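Putative N-acetylmuramoyl-L-alanine amidase,autolysin cwp6 (Peptoclostridium difficile, PDB 5J72) probably cleaves the bond between N-acetylmuramic acid and L-alanine in peptidoglycan as a zinc-binding autolysin that carries CWB2 modules for cell-wall anchoring. Local coordinates at residues I5-R9 with A385-A389; S18-F24 with D55-I61; S11-S16 with A412-Y416. All coordinates share one frame. Numbering follows the deposited sequence.

Contact 1: I5-R9 with A385-A389. With CA (calcium ion), chain C.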
loop_
_atom_site.group_PDB
_atom_site.type_symbol
_atom_site.label_atom_id
_atom_site.label_comp_id
_atom_site.label_asym_id
_atom_site.label_seq_id
_atom_site.Cartn_x
_atom_site.Cartn_y
_atom_site.Cartn_z
ATOM N N ILE A 5 15.366 23.412 11.668
ATOM C CA ILE A 5 14.222 23.652 10.774
ATOM C C ILE A 5 13.708 22.262 10.289
ATOM O O ILE A 5 14.449 21.550 9.610
ATOM C CB ILE A 5 14.721 24.479 9.567
ATOM C CG1 ILE A 5 15.174 25.877 10.023
ATOM C CG2 ILE A 5 13.615 24.625 8.538
ATOM C CD1 ILE A 5 15.871 26.669 8.827
ATOM N N ASN A 6 12.484 21.951 10.541
ATOM C CA ASN A 6 11.955 20.633 10.143
ATOM C C ASN A 6 10.866 20.803 9.086
ATOM O O ASN A 6 9.768 21.273 9.430
ATOM C CB ASN A 6 11.347 19.966 11.366
ATOM C CG ASN A 6 10.859 18.538 11.015
ATOM O OD1 ASN A 6 11.412 17.851 10.124
ATOM N ND2 ASN A 6 9.889 17.993 11.702
ATOM N N LEU A 7 11.177 20.443 7.831
ATOM C CA LEU A 7 10.214 20.574 6.731
ATOM C C LEU A 7 9.616 19.186 6.463
ATOM O O LEU A 7 10.345 18.189 6.430
ATOM C CB LEU A 7 10.915 21.062 5.439
ATOM C CG LEU A 7 11.573 22.464 5.606
ATOM C CD1 LEU A 7 12.148 22.886 4.187
ATOM C CD2 LEU A 7 10.556 23.492 6.168
ATOM N N GLN A 8 8.317 19.133 6.279
ATOM C CA GLN A 8 7.696 17.787 6.057
ATOM C C GLN A 8 8.047 17.138 4.698
ATOM O O GLN A 8 8.373 15.929 4.634
ATOM C CB GLN A 8 6.198 17.928 6.198
ATOM C CG GLN A 8 5.432 16.587 5.886
ATOM C CD GLN A 8 3.940 16.823 5.967
ATOM O OE1 GLN A 8 3.461 17.919 5.692
ATOM N NE2 GLN A 8 3.152 15.751 6.313
ATOM N N ARG A 9 8.033 17.941 3.603
ATOM C CA ARG A 9 8.213 17.423 2.215
ATOM C C ARG A 9 9.327 18.105 1.517
ATOM O O ARG A 9 9.457 19.309 1.649
ATOM C CB ARG A 9 6.970 17.752 1.344
ATOM C CG ARG A 9 5.624 17.509 2.010
ATOM C CD ARG A 9 4.479 17.225 0.998
ATOM N NE ARG A 9 3.241 17.107 1.805
ATOM C CZ ARG A 9 2.792 15.983 2.380
ATOM N NH1 ARG A 9 1.708 16.005 3.136
ATOM N NH2 ARG A 9 3.408 14.839 2.178
ATOM N N ALA A 385 5.306 7.709 7.016
ATOM C CA ALA A 385 4.626 8.300 8.186
ATOM C C ALA A 385 4.857 9.861 8.241
ATOM O O ALA A 385 3.938 10.601 8.521
ATOM C CB ALA A 385 5.227 7.708 9.445
ATOM N N LYS A 386 6.076 10.299 7.999
ATOM C CA LYS A 386 6.429 11.757 7.991
ATOM C C LYS A 386 5.552 12.495 6.907
ATOM O O LYS A 386 4.990 13.555 7.147
ATOM C CB LYS A 386 7.928 11.880 7.602
ATOM C CG LYS A 386 8.409 13.374 7.579
ATOM C CD LYS A 386 9.931 13.398 7.256
ATOM C CE LYS A 386 10.398 14.851 7.038
ATOM N NZ LYS A 386 10.411 15.658 8.305
ATOM N N LEU A 387 5.445 11.899 5.745
ATOM C CA LEU A 387 4.649 12.472 4.632
ATOM C C LEU A 387 3.137 12.277 4.804
ATOM O O LEU A 387 2.352 12.852 4.025
ATOM C CB LEU A 387 5.069 11.778 3.309
ATOM C CG LEU A 387 6.544 11.946 2.951
ATOM C CD1 LEU A 387 6.869 11.124 1.662
ATOM C CD2 LEU A 387 6.826 13.520 2.769
ATOM N N LYS A 388 2.712 11.468 5.810
ATOM C CA LYS A 388 1.317 11.129 6.097
ATOM C C LYS A 388 0.686 10.549 4.799
ATOM O O LYS A 388 -0.395 11.002 4.360
ATOM C CB LYS A 388 0.554 12.325 6.655
ATOM C CG LYS A 388 1.224 12.857 7.970
ATOM C CD LYS A 388 0.330 13.990 8.519
ATOM C CE LYS A 388 0.796 14.657 9.818
ATOM N NZ LYS A 388 1.187 13.658 10.819
ATOM N N ALA A 389 1.372 9.589 4.226
ATOM C CA ALA A 389 1.039 8.945 2.948
ATOM C C ALA A 389 1.134 7.416 3.072
ATOM O O ALA A 389 1.861 6.892 3.903
ATOM C CB ALA A 389 2.011 9.409 1.851
HETATM CA CA CA C . 13.710 16.571 10.408
HETATM O O HOH W 1 14.632 18.689 11.066
HETATM O O HOH W 2 -0.706 13.676 3.779
HETATM O O HOH W 3 12.719 14.608 9.733
HETATM O O HOH W 4 14.064 16.795 8.120
HETATM O O HOH W 5 15.723 16.078 10.747
#
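Gln8, Lys386 and Leu387 bury the most surface where the end of strand 3-7 meets the C-terminal turn of helix 375-387, joining the N-terminal domain to a CWB2 module. Gln8 reaches across, and its NE2 donates to Lys386 O (3.0 Å, 159°), while its OE1 accepts from Asn19 N of the adjacent strand 16-24. Lys386 returns the link: its side chain, extended as far as CE and then turned at chi4 (p), brings NZ to Leu7 O, a hydrogen bond of 3.2 Å, and NZ also donates to water 3 (2.9 Å). That water is a ligand of the calcium ion, which Asn6 OD1 binds directly at 2.6 Å, so the lysine lies in the second shell of the metal. Leu387 packs its CD2 methyl against the Gln8 carbonyl, 3.4 Å from Gln8 O. Leu387 O accepts from Arg9 NH2 (2.9 Å, 158°) and, weakly, from Arg9 NH1 (3.3 Å). Lys388 closes the helix in a Schellman motif. The last-turn carbonyls of Lys386 and Leu387 thus both accept from N-terminal-domain side chains, Leu387 O bonding also to Ser364 OG, which implies a polar, directional docking of the helix end beside the calcium site.

Contact 2: S18-F24 with D55-I61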
loop_
_atom_site.group_PDB
_atom_site.type_symbol
_atom_site.label_atom_id
_atom_site.label_comp_id
_atom_site.label_asym_id
_atom_site.label_seq_id
_atom_site.Cartn_x
_atom_site.Cartn_y
_atom_site.Cartn_z
ATOM N N SER A 18 2.958 21.658 3.086
ATOM C CA SER A 18 4.013 20.973 3.813
ATOM C C SER A 18 4.094 21.556 5.230
ATOM O O SER A 18 4.252 22.777 5.401
ATOM C CB SER A 18 5.358 21.147 3.089
ATOM O OG SER A 18 6.419 20.580 3.855
ATOM N N ASN A 19 4.005 20.699 6.268
ATOM C CA ASN A 19 4.122 21.261 7.597
ATOM C C ASN A 19 5.565 21.680 7.881
ATOM O O ASN A 19 6.502 20.950 7.539
ATOM C CB ASN A 19 3.695 20.222 8.691
ATOM C CG ASN A 19 2.266 19.813 8.551
ATOM O OD1 ASN A 19 1.438 20.639 8.150
ATOM N ND2 ASN A 19 1.901 18.578 8.877
ATOM N N ALA A 20 5.745 22.814 8.551
ATOM C CA ALA A 20 7.097 23.277 8.904
ATOM C C ALA A 20 7.148 23.605 10.379
ATOM O O ALA A 20 6.205 24.186 10.940
ATOM C CB ALA A 20 7.459 24.546 8.129
ATOM N N SER A 21 8.247 23.266 10.988
ATOM C CA SER A 21 8.448 23.535 12.390
ATOM C C SER A 21 9.884 24.070 12.570
ATOM O O SER A 21 10.840 23.409 12.120
ATOM C CB SER A 21 8.237 22.221 13.156
ATOM O OG SER A 21 8.684 22.329 14.493
ATOM N N VAL A 22 10.036 25.250 13.184
ATOM C CA VAL A 22 11.326 25.831 13.492
ATOM C C VAL A 22 11.483 26.003 15.024
ATOM O O VAL A 22 10.616 26.589 15.681
ATOM C CB VAL A 22 11.510 27.175 12.789
ATOM C CG1 VAL A 22 12.851 27.780 13.165
ATOM C CG2 VAL A 22 11.451 26.962 11.269
ATOM N N LYS A 23 12.591 25.509 15.572
ATOM C CA LYS A 23 12.808 25.599 17.013
ATOM C C LYS A 23 14.066 26.370 17.262
ATOM O O LYS A 23 15.089 26.040 16.632
ATOM C CB LYS A 23 12.946 24.161 17.574
ATOM C CG LYS A 23 12.956 24.131 19.125
ATOM C CD LYS A 23 12.703 22.674 19.620
ATOM C CE LYS A 23 11.553 22.590 20.591
ATOM N NZ LYS A 23 11.759 23.506 21.740
ATOM N N PHE A 24 14.028 27.393 18.112
ATOM C CA PHE A 24 15.228 28.172 18.438
ATOM C C PHE A 24 15.646 27.876 19.891
ATOM O O PHE A 24 14.761 27.784 20.738
ATOM C CB PHE A 24 14.995 29.706 18.425
ATOM C CG PHE A 24 14.897 30.277 17.035
ATOM C CD1 PHE A 24 13.739 30.118 16.284
ATOM C CD2 PHE A 24 15.946 31.002 16.490
ATOM C CE1 PHE A 24 13.635 30.687 15.015
ATOM C CE2 PHE A 24 15.841 31.584 15.197
ATOM C CZ PHE A 24 14.682 31.418 14.481
ATOM N N ASP A 55 7.204 24.793 22.380
ATOM C CA ASP A 55 8.325 25.748 22.344
ATOM C C ASP A 55 8.923 25.806 20.870
ATOM O O ASP A 55 10.133 25.838 20.672
ATOM C CB ASP A 55 9.427 25.288 23.335
ATOM C CG ASP A 55 10.600 26.242 23.350
ATOM O OD1 ASP A 55 11.752 25.759 23.380
ATOM O OD2 ASP A 55 10.372 27.471 23.297
ATOM N N SER A 56 8.053 25.793 19.882
ATOM C CA SER A 56 8.454 25.755 18.443
ATOM C C SER A 56 7.549 26.690 17.619
ATOM O O SER A 56 6.448 26.974 18.045
ATOM C CB SER A 56 8.204 24.355 17.891
ATOM O OG SER A 56 9.427 23.654 17.905
ATOM N N TYR A 57 8.019 27.136 16.455
ATOM C CA TYR A 57 7.181 27.957 15.577
ATOM C C TYR A 57 6.645 26.920 14.547
ATOM O O TYR A 57 7.448 26.214 13.902
ATOM C CB TYR A 57 8.053 29.058 14.951
ATOM C CG TYR A 57 8.411 30.110 15.991
ATOM C CD1 TYR A 57 9.539 29.967 16.804
ATOM C CD2 TYR A 57 7.615 31.228 16.171
ATOM C CE1 TYR A 57 9.854 30.919 17.769
ATOM C CE2 TYR A 57 7.917 32.181 17.131
ATOM C CZ TYR A 57 9.029 32.020 17.928
ATOM O OH TYR A 57 9.269 32.956 18.908
ATOM N N GLU A 58 5.328 26.833 14.392
ATOM C CA GLU A 58 4.743 25.808 13.542
ATOM C C GLU A 58 3.780 26.406 12.544
ATOM O O GLU A 58 3.069 27.371 12.868
ATOM C CB GLU A 58 3.907 24.819 14.425
ATOM C CG GLU A 58 4.768 24.068 15.462
ATOM C CD GLU A 58 3.906 23.245 16.441
ATOM O OE1 GLU A 58 4.485 22.545 17.296
ATOM O OE2 GLU A 58 2.660 23.317 16.367
ATOM N N GLY A 59 3.723 25.847 11.352
ATOM C CA GLY A 59 2.769 26.355 10.382
ATOM C C GLY A 59 2.871 25.485 9.166
ATOM O O GLY A 59 3.486 24.393 9.167
ATOM N N VAL A 60 2.281 25.992 8.065
ATOM C CA VAL A 60 2.244 25.216 6.844
ATOM C C VAL A 60 2.799 25.998 5.649
ATOM O O VAL A 60 2.444 27.162 5.533
ATOM C CB VAL A 60 0.744 24.897 6.596
ATOM C CG1 VAL A 60 0.583 24.185 5.219
ATOM C CG2 VAL A 60 0.170 24.008 7.768
ATOM N N ILE A 61 3.663 25.427 4.813
ATOM C CA ILE A 61 4.100 26.138 3.613
ATOM C C ILE A 61 3.079 25.707 2.522
ATOM O O ILE A 61 2.818 24.515 2.365
ATOM C CB ILE A 61 5.553 25.717 3.198
ATOM C CG1 ILE A 61 6.556 26.090 4.350
ATOM C CG2 ILE A 61 5.932 26.428 1.852
ATOM C CD1 ILE A 61 7.889 25.266 4.202
HETATM O O HOH W 6 11.599 27.967 19.405
#
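This is an antiparallel strand pair in the curled beta-sheet of the N-terminal domain, strand 16-24 lying between 3-7 and 56-63. The N-to-C directions of the segments differ by 148°. Six backbone hydrogen bonds define the register in three reciprocal pairs: Ser18 with Ile61, Val22 with Tyr57, and Ala20 with Gly59 (Ala20 N to Gly59 O 2.8 Å, Gly59 N to Ala20 O 3.0 Å). Between them, the non-hydrogen-bonded pairs Asn19-Val60 and Ser21-Glu58 bring their CA atoms to 4.4 and 4.5 Å. The face bearing Ala20, Val22, Tyr57 and Ile61 is largely apolar, though Ser18 is there too, its OG bonded to Arg9 N; Leu48 of the adjoining strand 42-51 and Ile33 of strand 30-39 pack on Val22 and Tyr57. At the far end Asp55 and Ser56 both face Asn51, a G1 beta bulge. Asp55 OD2 bonds to Tyr50 OH, and Lys23 NZ makes a salt bridge to Asp55 OD1 at 2.8 Å and a hydrogen bond to Asp55 O at 3.0 Å.

Contact 3: S11-S16 with A412-Y416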
loop_
_atom_site.group_PDB
_atom_site.type_symbol
_atom_site.label_atom_id
_atom_site.label_comp_id
_atom_site.label_asym_id
_atom_site.label_seq_id
_atom_site.Cartn_x
_atom_site.Cartn_y
_atom_site.Cartn_z
ATOM N N SER A 11 9.874 17.148 -1.865
ATOM C CA SER A 11 9.415 17.050 -3.269
ATOM C C SER A 11 7.927 17.423 -3.248
ATOM O O SER A 11 7.151 16.810 -2.481
ATOM C CB SER A 11 9.628 15.628 -3.788
ATOM O OG SER A 11 9.250 15.539 -5.147
ATOM N N VAL A 12 7.507 18.436 -4.019
ATOM C CA VAL A 12 6.118 18.893 -3.991
ATOM C C VAL A 12 5.617 19.131 -5.444
ATOM O O VAL A 12 6.377 18.876 -6.376
ATOM C CB VAL A 12 6.001 20.224 -3.160
ATOM C CG1 VAL A 12 6.447 19.972 -1.701
ATOM C CG2 VAL A 12 6.847 21.338 -3.785
ATOM N N VAL A 13 4.393 19.592 -5.580
ATOM C CA VAL A 13 3.856 19.995 -6.897
ATOM C C VAL A 13 3.081 21.274 -6.581
ATOM O O VAL A 13 2.882 21.631 -5.442
ATOM C CB VAL A 13 2.903 18.936 -7.557
ATOM C CG1 VAL A 13 3.628 17.589 -7.776
ATOM C CG2 VAL A 13 1.713 18.691 -6.649
ATOM N N LEU A 14 2.613 21.975 -7.607
ATOM C CA LEU A 14 1.792 23.179 -7.382
ATOM C C LEU A 14 0.570 22.809 -6.571
ATOM O O LEU A 14 -0.149 21.829 -6.940
ATOM C CB LEU A 14 1.418 23.735 -8.805
ATOM C CG LEU A 14 0.624 25.055 -8.745
ATOM C CD1 LEU A 14 1.511 26.242 -8.225
ATOM C CD2 LEU A 14 0.163 25.395 -10.200
ATOM N N GLY A 15 0.327 23.524 -5.469
ATOM C CA GLY A 15 -0.808 23.255 -4.607
ATOM C C GLY A 15 -0.448 22.380 -3.401
ATOM O O GLY A 15 -1.287 22.181 -2.532
ATOM N N SER A 16 0.770 21.827 -3.331
ATOM C CA SER A 16 1.088 20.994 -2.126
ATOM C C SER A 16 1.101 21.816 -0.869
ATOM O O SER A 16 1.311 23.042 -0.873
ATOM C CB SER A 16 2.486 20.369 -2.222
ATOM O OG SER A 16 2.588 19.440 -3.285
ATOM N N ALA A 412 -2.543 11.178 -6.292
ATOM C CA ALA A 412 -1.467 11.392 -5.313
ATOM C C ALA A 412 -0.606 12.490 -5.965
ATOM O O ALA A 412 -0.321 12.402 -7.168
ATOM C CB ALA A 412 -0.622 10.144 -5.148
ATOM N N GLU A 413 -0.137 13.485 -5.175
ATOM C CA GLU A 413 0.718 14.547 -5.779
ATOM C C GLU A 413 2.034 14.029 -6.229
ATOM O O GLU A 413 2.486 14.382 -7.308
ATOM C CB GLU A 413 0.933 15.654 -4.749
ATOM C CG GLU A 413 -0.397 16.259 -4.389
ATOM C CD GLU A 413 -0.312 17.227 -3.205
ATOM O OE1 GLU A 413 0.743 17.324 -2.575
ATOM O OE2 GLU A 413 -1.319 17.891 -2.923
ATOM N N THR A 414 2.673 13.158 -5.435
ATOM C CA THR A 414 3.972 12.612 -5.759
ATOM C C THR A 414 3.995 11.097 -5.542
ATOM O O THR A 414 3.436 10.627 -4.530
ATOM C CB THR A 414 5.046 13.221 -4.807
ATOM O OG1 THR A 414 4.956 14.659 -4.900
ATOM C CG2 THR A 414 6.461 12.765 -5.137
ATOM N N VAL A 415 4.672 10.381 -6.409
ATOM C CA VAL A 415 4.766 8.953 -6.261
ATOM C C VAL A 415 6.204 8.676 -5.970
ATOM O O VAL A 415 7.098 9.115 -6.707
ATOM C CB VAL A 415 4.326 8.222 -7.566
ATOM C CG1 VAL A 415 4.644 6.717 -7.467
ATOM C CG2 VAL A 415 2.860 8.453 -7.834
ATOM N N TYR A 416 6.492 7.969 -4.866
ATOM C CA TYR A 416 7.852 7.627 -4.595
ATOM C C TYR A 416 8.086 6.198 -4.930
ATOM O O TYR A 416 7.340 5.344 -4.436
ATOM C CB TYR A 416 8.185 7.782 -3.099
ATOM C CG TYR A 416 8.155 9.221 -2.641
ATOM C CD1 TYR A 416 9.323 9.927 -2.441
ATOM C CD2 TYR A 416 6.951 9.859 -2.369
ATOM C CE1 TYR A 416 9.296 11.265 -1.967
ATOM C CE2 TYR A 416 6.917 11.174 -1.901
ATOM C CZ TYR A 416 8.092 11.862 -1.704
ATOM O OH TYR A 416 7.979 13.169 -1.228
HETATM O O HOH W 7 6.905 15.990 -6.366
HETATM O O HOH W 8 4.487 15.941 -2.512
HETATM O O HOH W 9 -2.606 19.929 -1.310
#
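Water carries much of the polar contact. Water 7 lies within hydrogen-bonding distance of Ser11 OG (2.7 Å) and Thr414 OG1 (2.8 Å) and donates to Val12 O (2.9 Å); water 8 donates to Ser11 O and meets Thr414 OG1, both at 2.8 Å. Water 9 likewise bridges Gly15 O and Glu413 OE2, each at 2.9 Å. No backbone hydrogen bond crosses, as expected for strand axes 8.3 Å apart: strands 11-13 and 411-418 are not neighbours but are linked in one sheet through 106-113 and 128-135, the latter taking the place of the fourth strand in the third CWB2 module, whose two sister modules have strand order 2-1-3-4. The direct polar approach is at the type II turn Val13-Ser16. Ser16 OG accepts from Val13 N (2.9 Å) and sits 2.9 Å from Glu413 OE1. Apolar packing is modest, Val13 CG2 lying 3.7 Å from Glu413 CB, and Ser11 CB makes van der Waals contact with Tyr416 OH at 3.9 Å.

In the fold
From the N terminus, strand 3-7 enters contact 1, whose partner arrives only 376 residues later at the end of helix 375-387. The chain then runs through strand 11-13 and its turn, which contact 3 joins to strand 411-418 further on; as the segments alternate, contacts 1 and 3 cross. Contact 2 closes a short loop, with 30 residues between its segments, and falls within both longer ones. Backbone bonds connect it to contact 1: Asn6 N to Ser21 O (2.7 Å) and Gln8 N to Asn19 O (2.9 Å). Contacts 1 and 3 touch through Leu387 CD1 and Tyr416 CE2 (3.6 Å). Contact 2 is internal to the N-terminal domain, pairing two of its strands, while the two long-range contacts dock that domain against the third CWB2 module.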